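Local coordinates for molybdopterin biosynthesis Mog protein (PDB 2G4R) that probably binds molybdopterin and acts in a late step of molybdenum cofactor biosynthesis, at residues A[4-9]-A[30-35]; A[20-25]-A[40-45]; A[56-59]-A[65-68]; A[96-101]-A[139-144]; A[122-127]-A[147-152]. One frame throughout, in Å; residues are numbered along the deposited sequence.

Contact 1: residues A[4-9]-A[30-35]; sequences RSARIV and GWLEQH
L32 drives its two methyls into the strand at A6 and I8, and those three side chains are the whole of the tight part. CD1 of L32 does most of the work: it sits 3.8 Å from CG1 of I8 and 3.9 Å from I8 CD1, so one methyl lies along the outer arm of the isoleucine. The same CD1 comes to 4.0 Å from CB of A6, while the other branch, L32 CD2, reaches that CB at 4.1 Å; the alanine methyl therefore faces the fork of the leucine. I8 and L32 run past each other in opposite senses. I8 places CG1 anti to its carbonyl carbon (chi1 -59°), which turns that arm toward the helix. Here two layers of an alpha/beta sandwich meet: helix 24-34 lies on strand 6-11 of the sheet, with I28 and A29 of the same helix also against I8, and F37 against both A6 and L32. Toward the helix end the contact gives way to a more open margin. E33 and Q34 are exposed there, and R4 turns from the helix toward D64. H35 folds back at this end, its ND1 donating to the carbonyl O of W31 over 2.8 Å at 165°, and its imidazole lies over the indole of W31, ND1 3.5 Å above that ring's plane near the centre.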
# COMPACT_ATOMS: atom_id res chain seq x y z
N ARG A 4 -8.11 16.90 -19.96
CA ARG A 4 -7.72 17.81 -18.83
C ARG A 4 -7.52 17.12 -17.44
O ARG A 4 -6.52 17.42 -16.78
CB ARG A 4 -8.72 18.99 -18.70
CG ARG A 4 -8.74 19.70 -17.32
CD ARG A 4 -10.15 19.98 -16.79
NE ARG A 4 -10.89 20.83 -17.71
CZ ARG A 4 -10.81 22.17 -17.79
NH1 ARG A 4 -10.01 22.87 -16.98
NH2 ARG A 4 -11.55 22.81 -18.69
N SER A 5 -8.44 16.25 -16.97
CA SER A 5 -8.32 15.62 -15.61
C SER A 5 -8.34 14.09 -15.58
O SER A 5 -9.14 13.45 -16.27
CB SER A 5 -9.39 16.14 -14.65
OG SER A 5 -10.66 15.58 -14.91
N ALA A 6 -7.46 13.49 -14.77
CA ALA A 6 -7.32 12.04 -14.81
C ALA A 6 -6.85 11.47 -13.48
O ALA A 6 -6.30 12.22 -12.63
CB ALA A 6 -6.35 11.60 -15.99
N ARG A 7 -7.11 10.17 -13.30
CA ARG A 7 -6.44 9.36 -12.32
C ARG A 7 -5.87 8.07 -12.89
O ARG A 7 -6.38 7.51 -13.85
CB ARG A 7 -7.40 9.02 -11.22
CG ARG A 7 -7.78 10.24 -10.43
CD ARG A 7 -8.48 9.92 -9.18
NE ARG A 7 -8.83 11.11 -8.40
CZ ARG A 7 -9.56 11.07 -7.29
NH1 ARG A 7 -9.98 9.89 -6.79
NH2 ARG A 7 -9.88 12.20 -6.66
N ILE A 8 -4.88 7.55 -12.16
CA ILE A 8 -4.16 6.34 -12.45
C ILE A 8 -4.28 5.41 -11.26
O ILE A 8 -3.97 5.77 -10.12
CB ILE A 8 -2.65 6.62 -12.65
CG1 ILE A 8 -2.43 7.61 -13.79
CG2 ILE A 8 -1.89 5.34 -13.00
CD1 ILE A 8 -0.98 8.12 -13.83
N VAL A 9 -4.72 4.21 -11.53
CA VAL A 9 -4.87 3.22 -10.51
C VAL A 9 -4.08 2.02 -10.96
O VAL A 9 -4.40 1.35 -11.94
CB VAL A 9 -6.36 2.89 -10.34
CG1 VAL A 9 -6.54 1.77 -9.34
CG2 VAL A 9 -7.16 4.18 -9.99
N GLY A 30 3.55 9.84 -17.42
CA GLY A 30 4.30 10.59 -18.42
C GLY A 30 3.49 10.77 -19.69
O GLY A 30 3.48 11.85 -20.28
N TRP A 31 2.81 9.71 -20.11
CA TRP A 31 1.97 9.78 -21.30
C TRP A 31 0.82 10.80 -21.08
O TRP A 31 0.47 11.58 -21.98
CB TRP A 31 1.46 8.39 -21.66
CG TRP A 31 0.56 8.29 -22.85
CD1 TRP A 31 0.90 7.91 -24.11
CD2 TRP A 31 -0.85 8.51 -22.86
NE1 TRP A 31 -0.21 7.91 -24.92
CE2 TRP A 31 -1.30 8.26 -24.17
CE3 TRP A 31 -1.78 8.87 -21.89
CZ2 TRP A 31 -2.63 8.40 -24.54
CZ3 TRP A 31 -3.12 9.02 -22.26
CH2 TRP A 31 -3.53 8.76 -23.57
N LEU A 32 0.23 10.79 -19.89
CA LEU A 32 -0.84 11.75 -19.59
C LEU A 32 -0.38 13.21 -19.69
O LEU A 32 -1.13 14.12 -20.12
CB LEU A 32 -1.42 11.47 -18.22
CG LEU A 32 -2.42 10.29 -18.14
CD1 LEU A 32 -2.81 9.98 -16.71
CD2 LEU A 32 -3.71 10.55 -18.95
N GLU A 33 0.86 13.43 -19.28
CA GLU A 33 1.48 14.77 -19.30
C GLU A 33 1.65 15.24 -20.74
O GLU A 33 1.49 16.41 -21.05
CB GLU A 33 2.83 14.67 -18.56
CG GLU A 33 3.81 15.87 -18.59
CD GLU A 33 5.21 15.54 -17.93
OE1 GLU A 33 6.09 16.45 -17.95
OE2 GLU A 33 5.44 14.39 -17.40
N GLN A 34 1.96 14.29 -21.63
CA GLN A 34 2.09 14.54 -23.04
C GLN A 34 0.76 14.81 -23.72
O GLN A 34 0.74 15.34 -24.83
CB GLN A 34 2.85 13.40 -23.72
CG GLN A 34 4.19 13.14 -23.01
CD GLN A 34 5.30 12.69 -23.95
OE1 GLN A 34 5.78 13.49 -24.79
NE2 GLN A 34 5.71 11.43 -23.82
N HIS A 35 -0.36 14.48 -23.07
CA HIS A 35 -1.68 14.64 -23.69
C HIS A 35 -2.62 15.62 -22.95
O HIS A 35 -3.84 15.49 -23.00
CB HIS A 35 -2.35 13.26 -23.85
CG HIS A 35 -1.69 12.39 -24.87
ND1 HIS A 35 -0.53 11.69 -24.63
CD2 HIS A 35 -2.03 12.11 -26.16
CE1 HIS A 35 -0.17 11.03 -25.71
NE2 HIS A 35 -1.06 11.27 -26.65

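Contact 2: residues A[20-25]-A[40-45]; sequences YTDDCG and VQPQVV
P42, D22 and G25 bury the most surface here, and P42 packs against both of the others. CG of P42 rests on the backbone of G25, 3.5 Å from G25 C and 3.6 Å from G25 CA. With no side chain on G25, the pyrrolidine ring can come right down on the first turn of the helix. The ring's other partner is D22, whose OD2 stands 3.6 Å from P42 CB and 3.7 Å from P42 CG, the two side chains crossing at a slant. That oxygen, D22 OD2, also touches V44, at 3.9 Å from CG2, so it rests against apolar carbons of both the proline and the valine. The second oxygen has a different task: OD1 of D22 accepts from G25 N over 2.8 Å at 166°, met on the syn side though 26° out of the carboxylate plane. D22 holds CG anti to its backbone N (chi1 168°), which brings the carboxylate back over the turn where the G25 amide can grip it. Q41 of the second subunit packs on both D22 and V44, placing the contact at a subunit boundary. The bond from the G25 amide to D22 is the mark of a helix N-terminal cap, here made by an aspartate that precedes helix 24-34 and lies against the residues entering the sheet's edge strand, 43-45.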
# COMPACT_ATOMS: atom_id res chain seq x y z
N TYR A 20 6.98 -3.81 -3.50
CA TYR A 20 7.24 -4.09 -4.90
C TYR A 20 7.24 -2.85 -5.80
O TYR A 20 6.57 -1.88 -5.52
CB TYR A 20 6.26 -5.12 -5.44
CG TYR A 20 6.87 -5.97 -6.52
CD1 TYR A 20 7.79 -6.96 -6.19
CD2 TYR A 20 6.58 -5.76 -7.88
CE1 TYR A 20 8.37 -7.76 -7.16
CE2 TYR A 20 7.19 -6.56 -8.87
CZ TYR A 20 8.08 -7.55 -8.50
OH TYR A 20 8.70 -8.36 -9.44
N THR A 21 7.99 -2.92 -6.89
CA THR A 21 8.15 -1.80 -7.79
C THR A 21 6.86 -1.50 -8.60
O THR A 21 6.24 -2.42 -9.11
CB THR A 21 9.21 -2.17 -8.83
OG1 THR A 21 8.81 -3.37 -9.50
CG2 THR A 21 10.50 -2.40 -8.17
N ASP A 22 6.48 -0.24 -8.76
CA ASP A 22 5.43 0.11 -9.76
C ASP A 22 6.15 0.70 -10.99
O ASP A 22 6.49 1.87 -10.96
CB ASP A 22 4.45 1.14 -9.17
CG ASP A 22 3.51 1.77 -10.24
OD1 ASP A 22 3.25 1.10 -11.26
OD2 ASP A 22 3.06 2.92 -10.06
N ASP A 23 6.37 -0.08 -12.05
CA ASP A 23 6.95 0.54 -13.26
C ASP A 23 5.90 1.01 -14.25
O ASP A 23 6.19 1.89 -15.07
CB ASP A 23 8.01 -0.31 -13.96
CG ASP A 23 7.68 -1.75 -14.00
OD1 ASP A 23 6.49 -2.14 -13.82
OD2 ASP A 23 8.64 -2.51 -14.18
N CYS A 24 4.66 0.53 -14.11
CA CYS A 24 3.61 0.92 -15.02
C CYS A 24 3.01 2.31 -14.80
O CYS A 24 2.76 3.04 -15.73
CB CYS A 24 2.50 -0.15 -15.01
SG CYS A 24 3.01 -1.73 -15.73
N GLY A 25 2.74 2.65 -13.54
CA GLY A 25 2.25 3.95 -13.17
C GLY A 25 3.02 5.16 -13.71
O GLY A 25 2.41 6.06 -14.26
N VAL A 40 -0.33 13.76 -12.81
CA VAL A 40 -1.11 12.80 -12.07
C VAL A 40 -0.14 11.81 -11.47
O VAL A 40 0.80 11.34 -12.17
CB VAL A 40 -2.11 12.09 -13.02
CG1 VAL A 40 -3.02 11.18 -12.25
CG2 VAL A 40 -2.91 13.11 -13.77
N GLN A 41 -0.35 11.45 -10.21
CA GLN A 41 0.49 10.47 -9.56
C GLN A 41 -0.27 9.14 -9.44
O GLN A 41 -1.45 9.14 -9.13
CB GLN A 41 0.90 10.99 -8.17
CG GLN A 41 1.36 12.50 -8.17
CD GLN A 41 2.40 12.82 -9.25
OE1 GLN A 41 2.51 13.98 -9.73
NE2 GLN A 41 3.17 11.82 -9.63
N PRO A 42 0.42 8.02 -9.70
CA PRO A 42 -0.28 6.73 -9.51
C PRO A 42 -0.84 6.47 -8.11
O PRO A 42 -0.13 6.73 -7.13
CB PRO A 42 0.80 5.69 -9.81
CG PRO A 42 1.86 6.40 -10.62
CD PRO A 42 1.79 7.85 -10.23
N GLN A 43 -2.06 5.94 -8.02
CA GLN A 43 -2.57 5.29 -6.79
C GLN A 43 -2.39 3.80 -6.94
O GLN A 43 -2.90 3.19 -7.88
CB GLN A 43 -4.07 5.53 -6.54
CG GLN A 43 -4.45 6.91 -6.95
CD GLN A 43 -5.94 7.18 -7.11
OE1 GLN A 43 -6.83 6.54 -6.49
NE2 GLN A 43 -6.20 8.20 -7.91
N VAL A 44 -1.68 3.20 -6.02
CA VAL A 44 -1.40 1.82 -6.09
C VAL A 44 -2.27 1.18 -5.06
O VAL A 44 -2.29 1.63 -3.89
CB VAL A 44 0.09 1.50 -5.84
CG1 VAL A 44 0.33 0.01 -6.08
CG2 VAL A 44 0.99 2.33 -6.77
N VAL A 45 -3.04 0.19 -5.49
CA VAL A 45 -4.01 -0.47 -4.60
C VAL A 45 -3.96 -1.99 -4.78
O VAL A 45 -3.48 -2.50 -5.81
CB VAL A 45 -5.50 0.01 -4.82
CG1 VAL A 45 -5.63 1.49 -4.69
CG2 VAL A 45 -6.05 -0.44 -6.22

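Contact 3: residues A[56-59]-A[65-68]; sequences HDAV and VIIT
A58 sets its methyl against the side of the CG1-CD1 arm of I66. CD1 of I66 is 3.5 Å from CB of A58, closer than two methyl carbons usually sit, so the fit here is tight; CG1 of I66 follows at 3.9 Å from the same CB. The next neighbour is V59, which brings its CG2 branch to 4.0 Å from I66 CD1. V59 and I66 cross at about a right angle, and the valine is met by the end of the isoleucine arm, whereas A58 is touched by two successive carbons along its flank. I66 keeps CG1 anti to its carbonyl carbon (chi1 -54°) and then extends through CG1 with chi2 157°, an outstretched arm that runs along A58 and ends at V59. V59 has CG1 anti to its backbone N, and this leaves CG2 as the branch that faces I66.

One shell further out, the base of that arm is fixed by the sheet. The backbone of I66 bonds to L124 and I126 of strand 123-128, while T123 and I125 on that strand pack against the I66 side chain. On the helix side V87 of helix 80-87 lies against V59. Neighbouring strand residues face elsewhere: I67 meets I28, W31 and L32 of helix 24-34, and V65 meets L146 and L150 of helix 146-153. Strand 65-69 thus runs centrally in the sheet between strands 6-11 and 123-128, with helix 49-60 covering it through I66 and the other helices packed on I67 and V65.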
# COMPACT_ATOMS: atom_id res chain seq x y z
N HIS A 56 -14.82 4.02 -7.81
CA HIS A 56 -16.01 4.77 -7.38
C HIS A 56 -15.60 6.17 -6.95
O HIS A 56 -16.21 7.15 -7.35
CB HIS A 56 -16.75 4.05 -6.27
CG HIS A 56 -17.66 2.95 -6.75
ND1 HIS A 56 -18.79 3.20 -7.51
CD2 HIS A 56 -17.61 1.61 -6.58
CE1 HIS A 56 -19.40 2.06 -7.76
NE2 HIS A 56 -18.71 1.08 -7.21
N ASP A 57 -14.54 6.26 -6.17
CA ASP A 57 -14.03 7.51 -5.72
C ASP A 57 -13.63 8.40 -6.89
O ASP A 57 -13.84 9.61 -6.85
CB ASP A 57 -12.84 7.29 -4.79
CG ASP A 57 -13.27 6.79 -3.39
OD1 ASP A 57 -14.49 6.66 -3.11
OD2 ASP A 57 -12.36 6.53 -2.56
N ALA A 58 -13.08 7.82 -7.95
CA ALA A 58 -12.57 8.65 -9.00
C ALA A 58 -13.74 9.16 -9.88
O ALA A 58 -13.77 10.33 -10.29
CB ALA A 58 -11.49 7.91 -9.80
N VAL A 59 -14.72 8.32 -10.07
CA VAL A 59 -15.90 8.64 -10.84
C VAL A 59 -16.69 9.74 -10.11
O VAL A 59 -17.17 10.68 -10.73
CB VAL A 59 -16.76 7.37 -11.03
CG1 VAL A 59 -18.22 7.68 -11.45
CG2 VAL A 59 -16.11 6.48 -12.06
N VAL A 65 -10.91 10.94 -17.15
CA VAL A 65 -10.33 9.67 -17.54
C VAL A 65 -9.69 8.92 -16.40
O VAL A 65 -8.93 9.48 -15.57
CB VAL A 65 -9.24 9.81 -18.68
CG1 VAL A 65 -8.88 8.44 -19.21
CG2 VAL A 65 -9.68 10.70 -19.83
N ILE A 66 -9.97 7.65 -16.33
CA ILE A 66 -9.24 6.77 -15.40
C ILE A 66 -8.51 5.68 -16.17
O ILE A 66 -9.13 4.93 -16.95
CB ILE A 66 -10.16 6.12 -14.31
CG1 ILE A 66 -10.97 7.14 -13.54
CG2 ILE A 66 -9.34 5.21 -13.40
CD1 ILE A 66 -12.22 6.56 -12.92
N ILE A 67 -7.21 5.59 -15.90
CA ILE A 67 -6.36 4.58 -16.50
C ILE A 67 -5.92 3.61 -15.42
O ILE A 67 -5.32 4.00 -14.43
CB ILE A 67 -5.22 5.20 -17.31
CG1 ILE A 67 -5.81 6.01 -18.48
CG2 ILE A 67 -4.35 4.07 -17.91
CD1 ILE A 67 -4.79 6.79 -19.34
N THR A 68 -6.27 2.34 -15.61
CA THR A 68 -5.84 1.29 -14.70
C THR A 68 -4.79 0.39 -15.35
O THR A 68 -4.80 0.15 -16.59
CB THR A 68 -7.01 0.37 -14.16
OG1 THR A 68 -7.40 -0.57 -15.16
CG2 THR A 68 -8.20 1.16 -13.65

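Contact 4: residues A[96-101]-A[139-144]; sequences ADAIRR and LGVLAD
V141 points its fork at the other helix, and each branch has its own partner there. CG1 of V141 heads between two side chains, 3.9 Å from CB of A98 and 4.1 Å from CG1 of I99. CG2 of V141 instead lies by the backbone, at 3.9 Å from the carbonyl O of A98. The valine puts CG1 anti to its backbone N (chi1 167°), which settles the split: one methyl for the apolar pair, the other for the carbonyl O of A98. A98 aims its methyl straight at the facing helix. I99 leaves its backbone to one side and crosses V141 at a slant, touching it through CG1 while its outer end carries on to I126 and L128 of the sheet. The backbones come close, CA of I99 lying 6.2 Å from CA of V141, consistent with the small side chain of A98 at the interface. L95 and S102 of helix 93-102 also pack on V141.

Away from the valine, R100 NH1 makes a salt bridge to OD1 of D97 over 2.9 Å, using the anti lone pair and nearly in the guanidinium plane. R100 NH2 also bonds to the carbonyl oxygens of S113 and G115. Overall this is close helix-helix packing within one layer of an alpha/beta sandwich: helices 93-102 and 132-143 touch through A98, I99 and V141, and send I99, L139 and L142 down onto the strands.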
# COMPACT_ATOMS: atom_id res chain seq x y z
N ALA A 96 -11.23 -2.06 -25.94
CA ALA A 96 -10.62 -3.16 -25.20
C ALA A 96 -9.96 -4.20 -26.16
O ALA A 96 -8.82 -4.57 -25.95
CB ALA A 96 -11.61 -3.84 -24.29
N ASP A 97 -10.67 -4.57 -27.23
CA ASP A 97 -10.17 -5.51 -28.25
C ASP A 97 -8.90 -4.92 -28.91
O ASP A 97 -7.90 -5.59 -29.00
CB ASP A 97 -11.26 -5.81 -29.31
CG ASP A 97 -12.50 -6.58 -28.74
OD1 ASP A 97 -12.57 -6.94 -27.53
OD2 ASP A 97 -13.42 -6.86 -29.55
N ALA A 98 -8.94 -3.65 -29.32
CA ALA A 98 -7.80 -3.01 -30.00
C ALA A 98 -6.59 -2.97 -29.06
O ALA A 98 -5.49 -3.18 -29.50
CB ALA A 98 -8.15 -1.61 -30.50
N ILE A 99 -6.82 -2.62 -27.79
CA ILE A 99 -5.75 -2.68 -26.76
C ILE A 99 -5.14 -4.09 -26.66
O ILE A 99 -3.91 -4.21 -26.62
CB ILE A 99 -6.22 -2.15 -25.40
CG1 ILE A 99 -6.47 -0.61 -25.47
CG2 ILE A 99 -5.18 -2.45 -24.26
CD1 ILE A 99 -7.34 -0.08 -24.30
N ARG A 100 -5.97 -5.14 -26.63
CA ARG A 100 -5.46 -6.53 -26.71
C ARG A 100 -4.66 -6.77 -27.95
O ARG A 100 -3.53 -7.30 -27.88
CB ARG A 100 -6.55 -7.59 -26.61
CG ARG A 100 -6.94 -7.95 -25.19
CD ARG A 100 -7.99 -9.10 -25.21
NE ARG A 100 -9.29 -8.57 -25.52
CZ ARG A 100 -10.09 -7.97 -24.63
NH1 ARG A 100 -11.25 -7.51 -25.05
NH2 ARG A 100 -9.76 -7.82 -23.33
N ARG A 101 -5.18 -6.37 -29.08
CA ARG A 101 -4.47 -6.65 -30.35
C ARG A 101 -3.19 -5.85 -30.51
O ARG A 101 -2.36 -6.22 -31.31
CB ARG A 101 -5.34 -6.34 -31.55
CG ARG A 101 -6.33 -7.41 -31.85
CD ARG A 101 -7.17 -7.04 -33.03
NE ARG A 101 -8.45 -6.44 -32.63
CZ ARG A 101 -8.83 -5.18 -32.86
NH1 ARG A 101 -8.07 -4.33 -33.54
NH2 ARG A 101 -10.01 -4.79 -32.44
N LEU A 139 -1.56 2.46 -24.51
CA LEU A 139 -1.64 3.95 -24.53
C LEU A 139 -1.50 4.48 -25.97
O LEU A 139 -2.12 5.46 -26.34
CB LEU A 139 -0.59 4.57 -23.60
CG LEU A 139 -0.73 4.28 -22.12
CD1 LEU A 139 0.53 4.75 -21.39
CD2 LEU A 139 -2.01 4.91 -21.59
N GLY A 140 -0.74 3.77 -26.80
CA GLY A 140 -0.62 4.12 -28.21
C GLY A 140 -1.95 3.97 -28.95
O GLY A 140 -2.32 4.79 -29.82
N VAL A 141 -2.70 2.94 -28.60
CA VAL A 141 -4.02 2.74 -29.15
C VAL A 141 -4.92 3.86 -28.68
O VAL A 141 -5.59 4.49 -29.49
CB VAL A 141 -4.61 1.40 -28.72
CG1 VAL A 141 -6.09 1.35 -29.02
CG2 VAL A 141 -3.91 0.33 -29.39
N LEU A 142 -4.90 4.14 -27.37
CA LEU A 142 -5.73 5.18 -26.78
C LEU A 142 -5.44 6.55 -27.39
O LEU A 142 -6.35 7.34 -27.55
CB LEU A 142 -5.56 5.27 -25.26
CG LEU A 142 -6.37 6.33 -24.49
CD1 LEU A 142 -7.87 6.08 -24.59
CD2 LEU A 142 -5.98 6.35 -23.01
N ALA A 143 -4.19 6.82 -27.73
CA ALA A 143 -3.81 8.12 -28.26
C ALA A 143 -4.53 8.44 -29.58
O ALA A 143 -4.82 9.57 -29.85
CB ALA A 143 -2.26 8.23 -28.44
N ASP A 144 -4.80 7.42 -30.37
CA ASP A 144 -5.52 7.56 -31.64
C ASP A 144 -6.99 7.99 -31.49
O ASP A 144 -7.61 8.46 -32.46
CB ASP A 144 -5.55 6.18 -32.34
CG ASP A 144 -4.21 5.76 -32.96
OD1 ASP A 144 -3.32 6.61 -33.21
OD2 ASP A 144 -4.09 4.52 -33.23

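Contact 5: residues A[122-127]-A[147-152]; sequences RTLIIN and DHALEQ
Strand 123-128 and helix 146-153 lie layer on layer, with CA of L124 and CA of L150 7.7 Å apart at the nearest point. The contact is a helix of an alpha/beta sandwich covering one face of the sheet, and L124 is the strand residue that carries it. The side chain of L124 points at the helix and meets it with one methyl: CD2 lies 4.2 Å from CB of A149, a loose van der Waals touch. L124 has CG anti to its backbone N (chi1 169°), and with CD1 turned aside (chi2 69°), CD2 is left outstretched toward the helix. A149 faces the strand directly, while L150 leaves the helix at its flank and bends its far end back to the leucine. Around these residues L146 and I153 of the same helix also pack on L124, as does I92 from a loop, and V65 of the adjoining strand touches L150. The outward face of the helix carries D147, H148, E151 and Q152, all exposed, and OD1 of D147 bonds to OG1 of T3. The wider of the two apolar touches is between the leucines, where CD2 of L124 and CD2 of L150 stand 4.5 Å apart.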
# COMPACT_ATOMS: atom_id res chain seq x y z
N ARG A 122 -19.66 10.56 -16.71
CA ARG A 122 -18.97 11.19 -17.85
C ARG A 122 -17.45 10.90 -17.79
O ARG A 122 -16.65 11.62 -18.39
CB ARG A 122 -19.20 12.69 -17.86
CG ARG A 122 -20.68 13.15 -17.96
CD ARG A 122 -20.78 14.65 -18.40
NE ARG A 122 -19.52 15.13 -19.00
CZ ARG A 122 -19.39 16.19 -19.78
NH1 ARG A 122 -20.43 16.98 -20.09
NH2 ARG A 122 -18.18 16.48 -20.26
N THR A 123 -17.08 9.82 -17.10
CA THR A 123 -15.70 9.40 -16.95
C THR A 123 -15.38 8.18 -17.85
O THR A 123 -16.10 7.18 -17.87
CB THR A 123 -15.43 9.00 -15.46
OG1 THR A 123 -15.73 10.11 -14.61
CG2 THR A 123 -14.03 8.57 -15.25
N LEU A 124 -14.30 8.29 -18.60
CA LEU A 124 -13.88 7.22 -19.44
C LEU A 124 -12.89 6.41 -18.61
O LEU A 124 -11.99 6.97 -18.00
CB LEU A 124 -13.26 7.74 -20.69
CG LEU A 124 -12.50 6.78 -21.62
CD1 LEU A 124 -13.44 5.81 -22.31
CD2 LEU A 124 -11.76 7.62 -22.63
N ILE A 125 -13.11 5.12 -18.55
CA ILE A 125 -12.23 4.17 -17.82
C ILE A 125 -11.61 3.19 -18.80
O ILE A 125 -12.32 2.54 -19.56
CB ILE A 125 -12.96 3.35 -16.73
CG1 ILE A 125 -13.85 4.27 -15.91
CG2 ILE A 125 -11.95 2.46 -15.91
CD1 ILE A 125 -14.38 3.70 -14.72
N ILE A 126 -10.30 3.04 -18.68
CA ILE A 126 -9.43 2.18 -19.53
C ILE A 126 -8.65 1.16 -18.69
O ILE A 126 -7.85 1.54 -17.85
CB ILE A 126 -8.43 3.06 -20.28
CG1 ILE A 126 -9.12 4.27 -20.97
CG2 ILE A 126 -7.60 2.22 -21.27
CD1 ILE A 126 -10.14 3.89 -22.07
N ASN A 127 -8.90 -0.14 -18.88
CA ASN A 127 -8.05 -1.15 -18.24
C ASN A 127 -6.88 -1.48 -19.18
O ASN A 127 -7.08 -1.76 -20.36
CB ASN A 127 -8.78 -2.47 -17.94
CG ASN A 127 -9.91 -2.38 -16.90
OD1 ASN A 127 -9.95 -1.51 -16.00
ND2 ASN A 127 -10.77 -3.39 -16.94
N ASP A 147 -9.06 12.11 -27.90
CA ASP A 147 -9.66 13.43 -28.06
C ASP A 147 -11.09 13.32 -28.57
O ASP A 147 -12.01 13.95 -28.04
CB ASP A 147 -8.86 14.28 -29.04
CG ASP A 147 -7.55 14.77 -28.46
OD1 ASP A 147 -7.56 15.31 -27.32
OD2 ASP A 147 -6.51 14.62 -29.15
N HIS A 148 -11.27 12.48 -29.58
CA HIS A 148 -12.58 12.18 -30.08
C HIS A 148 -13.48 11.59 -28.98
O HIS A 148 -14.61 12.06 -28.81
CB HIS A 148 -12.46 11.22 -31.27
CG HIS A 148 -13.77 10.90 -31.91
ND1 HIS A 148 -14.44 11.80 -32.71
CD2 HIS A 148 -14.53 9.80 -31.85
CE1 HIS A 148 -15.56 11.25 -33.13
NE2 HIS A 148 -15.65 10.03 -32.62
N ALA A 149 -12.98 10.58 -28.23
CA ALA A 149 -13.75 9.94 -27.17
C ALA A 149 -14.21 10.95 -26.11
O ALA A 149 -15.38 10.96 -25.74
CB ALA A 149 -12.94 8.80 -26.49
N LEU A 150 -13.30 11.84 -25.69
CA LEU A 150 -13.66 12.86 -24.70
C LEU A 150 -14.66 13.87 -25.24
O LEU A 150 -15.55 14.26 -24.52
CB LEU A 150 -12.42 13.58 -24.17
CG LEU A 150 -11.56 12.64 -23.37
CD1 LEU A 150 -10.32 13.37 -22.87
CD2 LEU A 150 -12.34 12.05 -22.23
N GLU A 151 -14.51 14.24 -26.51
CA GLU A 151 -15.44 15.12 -27.19
C GLU A 151 -16.82 14.51 -27.21
O GLU A 151 -17.77 15.18 -26.84
CB GLU A 151 -15.01 15.39 -28.63
CG GLU A 151 -15.61 16.67 -29.20
CD GLU A 151 -15.15 16.99 -30.60
OE1 GLU A 151 -14.38 17.97 -30.76
OE2 GLU A 151 -15.57 16.28 -31.55
N GLN A 152 -16.92 13.24 -27.60
CA GLN A 152 -18.22 12.55 -27.68
C GLN A 152 -18.93 12.41 -26.34
O GLN A 152 -20.12 12.70 -26.23
CB GLN A 152 -18.04 11.20 -28.33
CG GLN A 152 -17.66 11.31 -29.79
CD GLN A 152 -18.86 11.71 -30.64
OE1 GLN A 152 -19.83 10.95 -30.76
NE2 GLN A 152 -18.81 12.90 -31.23

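Overall arrangement
Contacts 1, 2, 3 and 5 all reach one mixed sheet, in which strands 43-45, 6-11, 65-69 and 123-128 lie side by side and parallel. Contacts 1 and 2 share helix 24-34 and interleave along the chain, with centres about 13 Å apart. Contact 3 follows, its centre about 11 Å from those of contacts 1 and 5, which its strand joins through backbone bonds. Contact 4 pairs two helices, and its centre lies about 20 Å from that of contact 2, on the opposite side of the chain's centre; it interleaves with contact 5, and I99 and L142 meet I126. W31 connects contacts 1 and 4. Together they build the three-layered alpha/beta core of a probable molybdopterin-binding domain.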